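Local coordinates for protein endoglucanase, family GH5 (Zobellia galactanivorans, PDB 6GL2) that hydrolyses hemicellulose, probably cutting beta-glucosidic bonds in mixed-linked glucan as a family GH5 glycoside hydrolase, at residues 193-198 against 221-226; 102-107 against 143-148; 21-26 against 303-308. All coordinates share one frame; numbering follows the deposited sequence.

All three contacts are buried and join neighbouring parallel strands of one eight-stranded barrel; exposure is confined to their margins, at Lys193 in interaction 1 and, partly, Tyr144 in interaction 2 and Gly22 in interaction 3. Interactions 1 and 2 each belong to a beta-alpha-beta unit, whereas interaction 3 pairs the first strand with the last and nests the other two inside its loop. Interactions 1 and 2 meet where Met197 N probably bonds to Phe147 O. In the barrel interior Ile103 of interaction 2 packs on Ile306 of interaction 3. Their chemistry differs: aliphatic pairs with a lysine-asparagine bond in interaction 1, a buried amide-carboxylate network in interaction 2, and glycine, asparagine and tryptophan in interaction 3.

Interaction 1 (193-198 against 221-226); sequences KRKIMV and NVIVSV
Lys195 NZ is gripped by two carbonyl oxygens, one of them Asn221 OD1 at 2.7 Å and the other the backbone oxygen of Ile12. The ammonium group comes to OD1 from above the amide, 45° out of its plane, because the lysine chain is bent at CB-CG (chi2 -61°) and again near its tip, folding back over the asparagine. The same chain brings its CB to 3.8 Å from Ile223 CD1, the two side chains crossing at about a right angle.

Beyond this pair strands 196-198 and 222-226 run parallel, their axes 42° apart, zipped by alternating donors and acceptors. Ile196 N reaches Asn221 O at 3.1 Å, and Ile223 N answers with a bond of 2.8 Å to Ile196 O. Val198 N then meets Ile223 O at 2.9 Å, while Ser225 N closes the series at 3.1 Å from Val198 O. This last oxygen also accepts a bond from the hydroxyl of Tyr213.

The side chains divide between two faces. On the outer one, Val198 CG2 lies against Val222 CG1 at 3.6 Å, and helix 167-186 packs on Ile196 and Val198. On the inner one, the Met197 chain rests its CG on the CB and CG2 of Ile223, then bends at its sulfur so that CE reaches the CB and OG of Ser225. Helix 14-20 covers Ile223 from the barrel's N-terminal end, and Val272, on strand 271-276 beyond 222-227, touches both Met197 and Ile223.

The contact thus couples an apolar pairing of neighbouring strands to one buried amino group. The two oxygens that grip Lys195 NZ are neutral carbonyls, whose dipoles would be expected to offset part of an ammonium charge.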
ATOM      1  N   LYS A 193      14.965 -12.310  -4.243  1.00 13.84           N
ATOM      2  CA  LYS A 193      14.879 -12.322  -2.784  1.00 16.45           C
ATOM      3  C   LYS A 193      14.049 -11.177  -2.176  1.00 13.06           C
ATOM      4  O   LYS A 193      13.648 -11.224  -1.017  1.00 14.45           O
ATOM      5  CB  LYS A 193      16.331 -12.123  -2.238  1.00 21.82           C
ATOM      6  CG  LYS A 193      17.455 -12.988  -2.863  1.00 27.61           C
ATOM      7  CD  LYS A 193      18.271 -12.282  -3.965  1.00 30.10           C
ATOM      8  CE  LYS A 193      19.189 -13.314  -4.620  0.50 29.39           C
ATOM      9  NZ  LYS A 193      19.742 -14.353  -3.686  0.50 28.64           N
ATOM     10  N   ARG A 194      13.792 -10.138  -3.001  1.00 11.35           N
ATOM     11  CA  ARG A 194      13.183  -8.914  -2.498  1.00 10.25           C
ATOM     12  C   ARG A 194      11.810  -9.242  -1.836  1.00  9.87           C
ATOM     13  O   ARG A 194      11.065 -10.101  -2.359  1.00 10.41           O
ATOM     14  CB  ARG A 194      12.939  -7.951  -3.729  1.00 10.65           C
ATOM     15  CG  ARG A 194      12.509  -6.569  -3.268  1.00 10.33           C
ATOM     16  CD  ARG A 194      12.375  -5.601  -4.430  1.00 10.45           C
ATOM     17  NE  ARG A 194      13.591  -5.551  -5.247  1.00 10.38           N
ATOM     18  CZ  ARG A 194      14.734  -5.060  -4.842  1.00 11.17           C
ATOM     19  NH1 ARG A 194      15.799  -5.195  -5.654  1.00 11.11           N
ATOM     20  NH2 ARG A 194      14.857  -4.439  -3.693  1.00  9.67           N
ATOM     21  N   LYS A 195      11.457  -8.522  -0.820  1.00  9.67           N
ATOM     22  CA  LYS A 195      10.098  -8.645  -0.222  1.00 10.17           C
ATOM     23  C   LYS A 195       9.053  -8.081  -1.172  1.00  8.96           C
ATOM     24  O   LYS A 195       9.270  -7.041  -1.814  1.00  9.63           O
ATOM     25  CB  LYS A 195      10.028  -7.934   1.111  1.00 10.68           C
ATOM     26  CG  LYS A 195      10.912  -8.592   2.189  1.00 13.02           C
ATOM     27  CD  LYS A 195      10.603 -10.036   2.571  1.00 14.89           C
ATOM     28  CE  LYS A 195      11.635 -10.447   3.659  1.00 14.89           C
ATOM     29  NZ  LYS A 195      12.835 -11.083   3.118  1.00 17.27           N
ATOM     30  N   ILE A 196       7.965  -8.843  -1.376  1.00  8.86           N
ATOM     31  CA  ILE A 196       6.841  -8.469  -2.240  1.00  8.66           C
ATOM     32  C   ILE A 196       5.581  -8.472  -1.418  1.00  9.32           C
ATOM     33  O   ILE A 196       5.283  -9.486  -0.752  1.00 10.14           O
ATOM     34  CB  ILE A 196       6.727  -9.398  -3.452  1.00  9.88           C
ATOM     35  CG1 ILE A 196       7.962  -9.432  -4.290  1.00 10.66           C
ATOM     36  CG2 ILE A 196       5.520  -8.919  -4.266  1.00 10.53           C
ATOM     37  CD1 ILE A 196       7.912 -10.454  -5.376  1.00 11.13           C
ATOM     38  N   MET A 197       4.811  -7.411  -1.369  1.00  8.85           N
ATOM     39  CA  MET A 197       3.538  -7.313  -0.765  1.00  9.34           C
ATOM     40  C   MET A 197       2.443  -7.663  -1.731  1.00  9.84           C
ATOM     41  O   MET A 197       2.309  -7.037  -2.817  1.00  8.91           O
ATOM     42  CB  MET A 197       3.359  -5.867  -0.220  1.00  9.79           C
ATOM     43  CG  MET A 197       4.106  -5.586   1.065  1.00 10.53           C
ATOM     44  SD  MET A 197       4.171  -3.789   1.443  1.00 10.78           S
ATOM     45  CE  MET A 197       2.432  -3.409   1.390  1.00 10.39           C
ATOM     46  N   VAL A 198       1.668  -8.661  -1.372  1.00  9.19           N
ATOM     47  CA  VAL A 198       0.600  -9.211  -2.179  1.00 10.04           C
ATOM     48  C   VAL A 198      -0.718  -9.033  -1.485  1.00  8.82           C
ATOM     49  O   VAL A 198      -0.920  -9.598  -0.413  1.00  9.22           O
ATOM     50  CB  VAL A 198       0.892 -10.689  -2.549  1.00 10.01           C
ATOM     51  CG1 VAL A 198      -0.255 -11.412  -3.237  1.00 10.45           C
ATOM     52  CG2 VAL A 198       2.184 -10.851  -3.357  1.00 10.51           C
ATOM     53  N   ASN A 221       9.105 -15.000   0.598  1.00 12.55           N
ATOM     54  CA  ASN A 221       9.364 -13.555   0.725  1.00 12.20           C
ATOM     55  C   ASN A 221       8.184 -12.706   0.324  1.00 13.36           C
ATOM     56  O   ASN A 221       8.377 -11.474   0.140  1.00 12.59           O
ATOM     57  CB  ASN A 221      10.649 -13.222  -0.008  1.00 13.19           C
ATOM     58  CG  ASN A 221      11.864 -13.731   0.762  1.00 12.36           C
ATOM     59  OD1 ASN A 221      12.042 -13.418   1.929  1.00 16.41           O
ATOM     60  ND2 ASN A 221      12.690 -14.484   0.070  1.00 15.29           N
ATOM     61  N   VAL A 222       7.003 -13.248   0.361  1.00 11.92           N
ATOM     62  CA  VAL A 222       5.769 -12.524   0.193  1.00 11.41           C
ATOM     63  C   VAL A 222       5.182 -12.155   1.488  1.00 10.89           C
ATOM     64  O   VAL A 222       5.090 -12.984   2.450  1.00 11.69           O
ATOM     65  CB  VAL A 222       4.767 -13.285  -0.658  1.00 11.00           C
ATOM     66  CG1 VAL A 222       3.353 -12.631  -0.514  1.00 11.81           C
ATOM     67  CG2 VAL A 222       5.233 -13.212  -2.142  1.00 11.66           C
ATOM     68  N   ILE A 223       4.852 -10.879   1.693  1.00 10.46           N
ATOM     69  CA  ILE A 223       4.114 -10.247   2.788  1.00  9.67           C
ATOM     70  C   ILE A 223       2.684  -9.960   2.370  1.00  9.89           C
ATOM     71  O   ILE A 223       2.439  -9.590   1.221  1.00 10.01           O
ATOM     72  CB  ILE A 223       4.833  -8.923   3.191  1.00 10.56           C
ATOM     73  CG1 ILE A 223       6.285  -9.148   3.604  1.00 11.19           C
ATOM     74  CG2 ILE A 223       4.069  -8.077   4.162  1.00  9.77           C
ATOM     75  CD1 ILE A 223       7.125  -7.845   3.614  1.00 12.64           C
ATOM     76  N   VAL A 224       1.714 -10.140   3.291  1.00  9.93           N
ATOM     77  CA  VAL A 224       0.345  -9.852   2.960  1.00 10.58           C
ATOM     78  C   VAL A 224       0.109  -8.360   3.098  1.00  9.81           C
ATOM     79  O   VAL A 224       0.558  -7.672   3.976  1.00 10.70           O
ATOM     80  CB  VAL A 224      -0.560 -10.573   3.968  1.00 11.04           C
ATOM     81  CG1 VAL A 224      -2.029 -10.214   3.770  1.00 13.96           C
ATOM     82  CG2 VAL A 224      -0.325 -12.106   3.871  1.00 12.62           C
ATOM     83  N   SER A 225      -0.611  -7.813   2.117  1.00 10.29           N
ATOM     84  CA  SER A 225      -1.113  -6.422   2.099  1.00 10.58           C
ATOM     85  C   SER A 225      -2.627  -6.373   2.264  1.00 10.42           C
ATOM     86  O   SER A 225      -3.357  -6.983   1.448  1.00 10.22           O
ATOM     87  CB  SER A 225      -0.744  -5.739   0.738  1.00 11.34           C
ATOM     88  OG  SER A 225      -1.304  -4.456   0.722  1.00 12.38           O
ATOM     89  N   VAL A 226      -3.118  -5.670   3.259  1.00  9.05           N
ATOM     90  CA  VAL A 226      -4.531  -5.362   3.423  1.00  9.63           C
ATOM     91  C   VAL A 226      -4.636  -3.908   3.781  1.00  9.18           C
ATOM     92  O   VAL A 226      -3.653  -3.288   4.263  1.00  9.55           O
ATOM     93  CB  VAL A 226      -5.257  -6.242   4.473  1.00 10.38           C
ATOM     94  CG1 VAL A 226      -5.351  -7.677   3.949  1.00 11.56           C
ATOM     95  CG2 VAL A 226      -4.576  -6.148   5.811  1.00 12.52           C
TER

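Interaction 2 (102-107 against 143-148); sequences VIINIH and DYLIFE
Asn105 and Glu148 lie side by side and point the same way into the barrel, with Asn105 ND2 donating to Glu148 OE2 at 3.2 Å. The carboxylate oxygen lies in the plane of the amide, yet the amide nitrogen stands well above the carboxylate plane, the two groups being turned 79° apart. ND2 also donates to His107 ND1 at 3.0 Å, in the plane of the imidazole, and Asn105 OD1 accepts from the backbone N of Val66. OE2 has its stronger partner in Arg63, a salt bridge.

The middle of the pair is tightly joined. Ile146 N bonds to Val102 O at 2.8 Å, and Ile104 N to Ile146 O at 3.0 Å. The side chains are packed closely as well: on the helix-facing side Leu145 CD1 tucks between Val102 and Ile104, 3.7 Å from Ile104 CD1, and on the inner side Ile103 CG1 rests on Ile146 CD1 at 3.9 Å. The looser, more open end lies at Tyr144, whose carbonyl still takes Val102 N at 2.9 Å but whose ring leads away, stacks on Tyr101 and remains partly exposed beside an imidazole that probably came from the crystallisation liquor.

A leucine in place of Asn105 would probably leave His107 ND1 and the Val66 amide without these mates and would take one of its donors from Glu148 OE2. The chemistry implies that a single amide, held through OD1 and ND2, links the histidine to the carboxylate and is likely to steady both, while Arg63 is likely to balance the carboxylate's buried charge.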
ATOM      1  N   VAL A 102      10.985   1.668   1.428  0.60  8.03           N
ATOM      2  CA  VAL A 102      10.150   2.327   0.384  0.60  7.86           C
ATOM      3  C   VAL A 102       9.397   1.185  -0.249  0.60  7.35           C
ATOM      4  O   VAL A 102       9.951   0.175  -0.704  0.60  8.38           O
ATOM      5  CB  VAL A 102      10.983   3.047  -0.694  0.60  7.95           C
ATOM      6  CG1 VAL A 102      10.070   3.441  -1.836  0.60  8.77           C
ATOM      7  CG2 VAL A 102      11.609   4.264  -0.067  0.60  8.53           C
ATOM      8  N   ILE A 103       8.070   1.398  -0.432  1.00  7.30           N
ATOM      9  CA  ILE A 103       7.229   0.442  -1.153  1.00  7.16           C
ATOM     10  C   ILE A 103       6.807   1.143  -2.474  1.00  7.45           C
ATOM     11  O   ILE A 103       6.188   2.202  -2.440  1.00  8.40           O
ATOM     12  CB  ILE A 103       5.968   0.113  -0.319  1.00  8.25           C
ATOM     13  CG1 ILE A 103       6.270  -0.543   1.016  1.00  8.64           C
ATOM     14  CG2 ILE A 103       5.014  -0.734  -1.143  1.00  8.21           C
ATOM     15  CD1 ILE A 103       5.163  -0.307   2.053  1.00  9.89           C
ATOM     16  N   ILE A 104       7.043   0.449  -3.569  1.00  7.18           N
ATOM     17  CA  ILE A 104       6.533   0.968  -4.882  1.00  7.28           C
ATOM     18  C   ILE A 104       5.478  -0.041  -5.350  1.00  7.96           C
ATOM     19  O   ILE A 104       5.695  -1.254  -5.282  1.00  8.61           O
ATOM     20  CB  ILE A 104       7.679   0.981  -5.919  1.00  9.94           C
ATOM     21  CG1 ILE A 104       8.716   2.074  -5.499  1.00 10.77           C
ATOM     22  CG2 ILE A 104       7.113   1.271  -7.319  1.00 12.45           C
ATOM     23  CD1 ILE A 104      10.003   2.003  -6.358  1.00 12.69           C
ATOM     24  N   ASN A 105       4.334   0.468  -5.855  1.00  7.63           N
ATOM     25  CA  ASN A 105       3.234  -0.398  -6.283  1.00  8.07           C
ATOM     26  C   ASN A 105       2.763  -0.036  -7.655  1.00  8.24           C
ATOM     27  O   ASN A 105       3.320   0.789  -8.356  1.00  8.14           O
ATOM     28  CB  ASN A 105       2.075  -0.360  -5.232  1.00  8.60           C
ATOM     29  CG  ASN A 105       1.230   0.866  -5.282  1.00  8.07           C
ATOM     30  OD1 ASN A 105       1.456   1.741  -6.126  1.00  8.15           O
ATOM     31  ND2 ASN A 105       0.167   0.922  -4.460  1.00  9.18           N
ATOM     32  N   ILE A 106       1.732  -0.760  -8.085  1.00  8.47           N
ATOM     33  CA  ILE A 106       0.801  -0.395  -9.128  1.00  8.44           C
ATOM     34  C   ILE A 106      -0.484   0.055  -8.474  1.00  9.09           C
ATOM     35  O   ILE A 106      -1.092  -0.762  -7.741  1.00 10.33           O
ATOM     36  CB  ILE A 106       0.571  -1.555 -10.143  1.00  8.57           C
ATOM     37  CG1 ILE A 106       1.821  -1.904 -10.874  1.00  9.65           C
ATOM     38  CG2 ILE A 106      -0.567  -1.178 -11.066  1.00 10.44           C
ATOM     39  CD1 ILE A 106       1.691  -3.021 -11.917  1.00 10.03           C
ATOM     40  N   HIS A 107      -0.920   1.263  -8.669  1.00  8.49           N
ATOM     41  CA  HIS A 107      -1.984   1.871  -7.861  1.00  8.50           C
ATOM     42  C   HIS A 107      -3.295   2.005  -8.591  1.00  9.88           C
ATOM     43  O   HIS A 107      -3.972   0.940  -8.807  1.00 13.29           O
ATOM     44  CB  HIS A 107      -1.482   3.215  -7.219  1.00  7.99           C
ATOM     45  CG  HIS A 107      -2.222   3.587  -5.995  1.00  7.78           C
ATOM     46  ND1 HIS A 107      -1.977   2.981  -4.798  1.00  7.47           N
ATOM     47  CD2 HIS A 107      -3.220   4.488  -5.801  1.00  8.79           C
ATOM     48  CE1 HIS A 107      -2.781   3.559  -3.889  1.00  8.31           C
ATOM     49  NE2 HIS A 107      -3.591   4.410  -4.505  1.00  9.44           N
ATOM     50  N   ASP A 143      17.350  -4.415   0.061  1.00 11.13           N
ATOM     51  CA  ASP A 143      16.076  -4.924   0.565  1.00 11.18           C
ATOM     52  C   ASP A 143      15.230  -3.890   1.351  1.00 10.31           C
ATOM     53  O   ASP A 143      14.149  -4.204   1.780  1.00  9.85           O
ATOM     54  CB  ASP A 143      16.287  -6.218   1.419  1.00 12.87           C
ATOM     55  CG  ASP A 143      17.026  -5.990   2.680  1.00 13.67           C
ATOM     56  OD1 ASP A 143      17.196  -4.912   3.190  1.00 14.29           O
ATOM     57  OD2 ASP A 143      17.368  -7.059   3.357  1.00 15.91           O
ATOM     58  N   TYR A 144      15.686  -2.635   1.424  1.00  9.29           N
ATOM     59  CA  TYR A 144      14.832  -1.617   1.909  1.00  9.37           C
ATOM     60  C   TYR A 144      13.801  -1.198   0.848  1.00  9.71           C
ATOM     61  O   TYR A 144      12.817  -0.537   1.244  1.00  9.51           O
ATOM     62  CB  TYR A 144      15.624  -0.381   2.423  1.00 11.03           C
ATOM     63  CG  TYR A 144      16.237  -0.611   3.801  1.00 11.93           C
ATOM     64  CD1 TYR A 144      17.335  -1.428   4.000  1.00 14.57           C
ATOM     65  CD2 TYR A 144      15.741   0.091   4.850  1.00 13.17           C
ATOM     66  CE1 TYR A 144      17.880  -1.636   5.299  1.00 16.80           C
ATOM     67  CE2 TYR A 144      16.287  -0.067   6.153  1.00 16.92           C
ATOM     68  CZ  TYR A 144      17.316  -0.929   6.307  1.00 14.79           C
ATOM     69  OH  TYR A 144      17.877  -1.123   7.595  1.00 17.92           O
ATOM     70  N   LEU A 145      14.013  -1.586  -0.399  1.00  9.00           N
ATOM     71  CA  LEU A 145      12.993  -1.357  -1.432  1.00  9.25           C
ATOM     72  C   LEU A 145      12.150  -2.617  -1.564  1.00  9.16           C
ATOM     73  O   LEU A 145      12.662  -3.697  -1.837  1.00  9.63           O
ATOM     74  CB  LEU A 145      13.720  -0.982  -2.775  1.00 10.32           C
ATOM     75  CG  LEU A 145      12.768  -0.692  -3.916  1.00 11.71           C
ATOM     76  CD1 LEU A 145      11.905   0.520  -3.582  1.00 15.83           C
ATOM     77  CD2 LEU A 145      13.492  -0.559  -5.289  1.00 16.84           C
ATOM     78  N   ILE A 146      10.846  -2.374  -1.480  1.00  8.55           N
ATOM     79  CA  ILE A 146       9.822  -3.417  -1.462  1.00  8.72           C
ATOM     80  C   ILE A 146       8.888  -3.176  -2.646  1.00  9.18           C
ATOM     81  O   ILE A 146       8.586  -2.020  -3.021  1.00  9.11           O
ATOM     82  CB  ILE A 146       8.963  -3.251  -0.189  1.00  9.25           C
ATOM     83  CG1 ILE A 146       9.838  -3.430   1.102  1.00  9.38           C
ATOM     84  CG2 ILE A 146       7.800  -4.287  -0.083  1.00  9.72           C
ATOM     85  CD1 ILE A 146       9.262  -2.686   2.292  1.00 10.32           C
ATOM     86  N   PHE A 147       8.521  -4.253  -3.345  1.00  8.14           N
ATOM     87  CA  PHE A 147       7.490  -4.115  -4.387  1.00  9.10           C
ATOM     88  C   PHE A 147       6.133  -4.552  -3.874  1.00  8.56           C
ATOM     89  O   PHE A 147       6.039  -5.528  -3.130  1.00 10.62           O
ATOM     90  CB  PHE A 147       7.797  -5.021  -5.577  1.00  7.94           C
ATOM     91  CG  PHE A 147       9.089  -4.674  -6.327  1.00  8.88           C
ATOM     92  CD1 PHE A 147       9.614  -3.371  -6.337  1.00 10.71           C
ATOM     93  CD2 PHE A 147       9.766  -5.617  -7.056  1.00  9.19           C
ATOM     94  CE1 PHE A 147      10.806  -3.124  -7.025  1.00 10.88           C
ATOM     95  CE2 PHE A 147      10.929  -5.357  -7.765  1.00  9.95           C
ATOM     96  CZ  PHE A 147      11.450  -4.112  -7.713  1.00  9.95           C
ATOM     97  N   GLU A 148       5.102  -3.874  -4.218  1.00  8.40           N
ATOM     98  CA  GLU A 148       3.684  -4.226  -3.918  1.00  8.73           C
ATOM     99  C   GLU A 148       2.987  -4.408  -5.225  1.00  8.24           C
ATOM    100  O   GLU A 148       2.887  -3.499  -6.051  1.00  8.31           O
ATOM    101  CB  GLU A 148       3.053  -3.161  -3.072  1.00  8.35           C
ATOM    102  CG  GLU A 148       1.542  -3.273  -2.895  1.00  8.16           C
ATOM    103  CD  GLU A 148       0.917  -2.163  -2.187  1.00  9.09           C
ATOM    104  OE1 GLU A 148       1.459  -1.623  -1.210  1.00 13.09           O
ATOM    105  OE2 GLU A 148      -0.146  -1.685  -2.689  1.00 12.43           O
TER

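Interaction 3 (21-26 against 303-308); sequences MGAGWN and ICPIWW
The seam that closes the barrel runs where Gly24, on the first strand, meets Ile306 on the eighth, their CA atoms 4.1 Å apart. Glycine permits this approach: a CB on Gly24 would sit 2.9 Å from Ile306 CG1, a clash. Gly24 N bonds to Pro305 O at 2.8 Å, and Gly24 O accepts Trp307 N at 3.1 Å.

Farther along, Trp307 O is gripped twice by one residue, by Asn26 N at 2.9 Å and by Asn26 ND2 at 3.0 Å. The backbone N-H arrives nearly end-on, the amide N-H from above the carbonyl plane. ND2 has a second acceptor in Gly274 O, and OD1 accepts from Arg63, so the amide is fixed in rotation. Trp308 lays its CE3 corner 3.4 Å from Asn26 CG, the indole and amide planes 55° apart, while Ile306 CG2, from the facing strand, meets ND2, the side chains crossing at about a right angle.

At the other end Met21 CB packs on Cys304 SG at 4.0 Å, and the Met21 side chain reaches Ile103 inside the barrel. Parallel pairing of the first strand with the eighth is the defining closure of the (beta/alpha)8 TIM barrel, the fold of GH5 cellulases.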
ATOM      1  N   MET A  21      10.179  -2.431   9.626  1.00 10.43           N
ATOM      2  CA  MET A  21       9.510  -1.385   8.808  1.00 10.42           C
ATOM      3  C   MET A  21       8.909  -0.279   9.756  1.00 10.28           C
ATOM      4  O   MET A  21       8.557   0.786   9.229  1.00  9.85           O
ATOM      5  CB  MET A  21       8.450  -1.972   7.913  1.00 10.61           C
ATOM      6  CG  MET A  21       8.998  -2.754   6.771  1.00 10.27           C
ATOM      7  SD  MET A  21       7.713  -3.602   5.822  1.00 10.54           S
ATOM      8  CE  MET A  21       6.847  -2.227   5.054  1.00 10.50           C
ATOM      9  N   GLY A  22       8.686  -0.543  11.067  1.00 10.82           N
ATOM     10  CA  GLY A  22       8.219   0.471  11.908  1.00  9.91           C
ATOM     11  C   GLY A  22       6.799   0.931  11.502  1.00 10.33           C
ATOM     12  O   GLY A  22       5.926   0.111  11.210  1.00 11.97           O
ATOM     13  N   ALA A  23       6.599   2.251  11.510  1.00 10.05           N
ATOM     14  CA  ALA A  23       5.362   2.855  11.076  1.00  9.86           C
ATOM     15  C   ALA A  23       5.610   3.521   9.737  1.00  9.99           C
ATOM     16  O   ALA A  23       6.730   4.016   9.454  1.00 10.04           O
ATOM     17  CB  ALA A  23       4.876   3.890  12.060  1.00 12.45           C
ATOM     18  N   GLY A  24       4.574   3.597   8.910  1.00  8.63           N
ATOM     19  CA  GLY A  24       4.702   4.217   7.598  1.00  7.83           C
ATOM     20  C   GLY A  24       3.748   5.289   7.320  1.00  8.33           C
ATOM     21  O   GLY A  24       2.739   5.525   8.001  1.00  8.03           O
ATOM     22  N   TRP A  25       4.073   6.015   6.269  1.00  7.68           N
ATOM     23  CA  TRP A  25       3.304   7.148   5.747  1.00  8.11           C
ATOM     24  C   TRP A  25       3.242   7.037   4.222  1.00  7.50           C
ATOM     25  O   TRP A  25       4.233   6.719   3.596  1.00  7.43           O
ATOM     26  CB  TRP A  25       3.953   8.462   6.206  1.00  7.98           C
ATOM     27  CG  TRP A  25       3.279   9.715   5.787  1.00  7.60           C
ATOM     28  CD1 TRP A  25       2.367  10.490   6.514  1.00  7.54           C
ATOM     29  CD2 TRP A  25       3.574  10.511   4.605  1.00  7.25           C
ATOM     30  NE1 TRP A  25       2.002  11.621   5.807  1.00  7.56           N
ATOM     31  CE2 TRP A  25       2.730  11.688   4.670  1.00  7.12           C
ATOM     32  CE3 TRP A  25       4.410  10.346   3.522  1.00  7.52           C
ATOM     33  CZ2 TRP A  25       2.745  12.641   3.667  1.00  7.07           C
ATOM     34  CZ3 TRP A  25       4.418  11.343   2.534  1.00  7.28           C
ATOM     35  CH2 TRP A  25       3.603  12.479   2.625  1.00  7.69           C
ATOM     36  N   ASN A  26       2.035   7.233   3.672  1.00  7.26           N
ATOM     37  CA  ASN A  26       1.782   7.245   2.215  1.00  7.39           C
ATOM     38  C   ASN A  26       1.941   8.614   1.580  1.00  7.35           C
ATOM     39  O   ASN A  26       1.311   9.541   2.038  1.00  7.21           O
ATOM     40  CB  ASN A  26       0.331   6.817   1.890  1.00  7.63           C
ATOM     41  CG  ASN A  26       0.084   5.332   1.880  1.00  6.86           C
ATOM     42  OD1 ASN A  26       0.375   4.664   0.900  1.00  7.53           O
ATOM     43  ND2 ASN A  26      -0.401   4.764   3.008  1.00  7.63           N
ATOM     44  N   ILE A 303       2.010  -5.951  13.122  1.00 12.32           N
ATOM     45  CA  ILE A 303       1.489  -5.451  11.814  1.00 11.36           C
ATOM     46  C   ILE A 303       2.049  -4.044  11.628  1.00 10.59           C
ATOM     47  O   ILE A 303       1.967  -3.220  12.491  1.00 11.83           O
ATOM     48  CB  ILE A 303      -0.025  -5.368  11.814  1.00 11.82           C
ATOM     49  CG1 ILE A 303      -0.662  -6.773  12.034  1.00 13.35           C
ATOM     50  CG2 ILE A 303      -0.634  -4.647  10.564  1.00 11.70           C
ATOM     51  CD1 ILE A 303      -2.158  -6.826  12.289  1.00 15.25           C
ATOM     52  N   CYS A 304       2.619  -3.779  10.432  1.00 10.62           N
ATOM     53  CA  CYS A 304       3.149  -2.420  10.131  1.00 10.27           C
ATOM     54  C   CYS A 304       2.000  -1.505   9.666  1.00  9.60           C
ATOM     55  O   CYS A 304       1.346  -1.821   8.656  1.00 11.12           O
ATOM     56  CB  CYS A 304       4.111  -2.499   8.960  1.00 10.26           C
ATOM     57  SG  CYS A 304       4.627  -0.912   8.294  1.00 10.67           S
ATOM     58  N   PRO A 305       1.681  -0.445  10.406  1.00  9.00           N
ATOM     59  CA  PRO A 305       0.622   0.473   9.996  1.00  9.60           C
ATOM     60  C   PRO A 305       1.178   1.588   9.094  1.00  8.59           C
ATOM     61  O   PRO A 305       2.122   2.309   9.507  1.00  9.77           O
ATOM     62  CB  PRO A 305       0.177   1.088  11.384  1.00 10.52           C
ATOM     63  CG  PRO A 305       1.426   1.012  12.225  1.00 10.72           C
ATOM     64  CD  PRO A 305       2.323  -0.041  11.667  1.00 11.02           C
ATOM     65  N   ILE A 306       0.478   1.895   8.012  1.00  8.36           N
ATOM     66  CA  ILE A 306       0.884   2.946   7.037  1.00  7.92           C
ATOM     67  C   ILE A 306      -0.292   3.872   6.824  1.00  7.34           C
ATOM     68  O   ILE A 306      -1.228   3.541   6.117  1.00  9.03           O
ATOM     69  CB  ILE A 306       1.454   2.337   5.746  1.00  8.94           C
ATOM     70  CG1 ILE A 306       2.495   1.252   5.983  1.00  8.93           C
ATOM     71  CG2 ILE A 306       1.975   3.486   4.905  1.00  8.43           C
ATOM     72  CD1 ILE A 306       3.207   0.759   4.746  1.00  9.70           C
ATOM     73  N   TRP A 307      -0.226   5.048   7.461  1.00  8.49           N
ATOM     74  CA  TRP A 307      -1.280   6.021   7.342  1.00  7.83           C
ATOM     75  C   TRP A 307      -1.452   6.544   5.926  1.00  7.62           C
ATOM     76  O   TRP A 307      -0.434   6.839   5.222  1.00  8.03           O
ATOM     77  CB  TRP A 307      -0.957   7.224   8.259  1.00  7.67           C
ATOM     78  CG  TRP A 307      -1.911   8.374   8.203  1.00  8.33           C
ATOM     79  CD1 TRP A 307      -1.935   9.438   7.301  1.00  8.54           C
ATOM     80  CD2 TRP A 307      -3.045   8.618   9.067  1.00  8.44           C
ATOM     81  NE1 TRP A 307      -2.967  10.275   7.565  1.00  8.42           N
ATOM     82  CE2 TRP A 307      -3.709   9.802   8.577  1.00  8.01           C
ATOM     83  CE3 TRP A 307      -3.625   7.928  10.151  1.00  8.42           C
ATOM     84  CZ2 TRP A 307      -4.796  10.357   9.206  1.00  8.85           C
ATOM     85  CZ3 TRP A 307      -4.723   8.501  10.769  1.00  9.30           C
ATOM     86  CH2 TRP A 307      -5.290   9.669  10.297  1.00  8.77           C
ATOM     87  N   TRP A 308      -2.688   6.641   5.378  1.00  7.25           N
ATOM     88  CA  TRP A 308      -2.987   7.259   4.104  1.00  7.12           C
ATOM     89  C   TRP A 308      -3.029   8.743   4.214  1.00  7.41           C
ATOM     90  O   TRP A 308      -3.865   9.290   4.911  1.00  8.40           O
ATOM     91  CB  TRP A 308      -4.346   6.726   3.512  1.00  7.49           C
ATOM     92  CG  TRP A 308      -4.675   7.352   2.253  1.00  8.18           C
ATOM     93  CD1 TRP A 308      -5.662   8.232   1.969  1.00  8.51           C
ATOM     94  CD2 TRP A 308      -3.972   7.123   1.011  1.00  8.61           C
ATOM     95  NE1 TRP A 308      -5.587   8.636   0.690  1.00  8.55           N
ATOM     96  CE2 TRP A 308      -4.612   7.948   0.037  1.00  8.36           C
ATOM     97  CE3 TRP A 308      -2.938   6.317   0.624  1.00  8.11           C
ATOM     98  CZ2 TRP A 308      -4.157   8.009  -1.272  1.00  8.73           C
ATOM     99  CZ3 TRP A 308      -2.515   6.335  -0.701  1.00  7.54           C
ATOM    100  CH2 TRP A 308      -3.161   7.137  -1.637  1.00  8.60           C
TER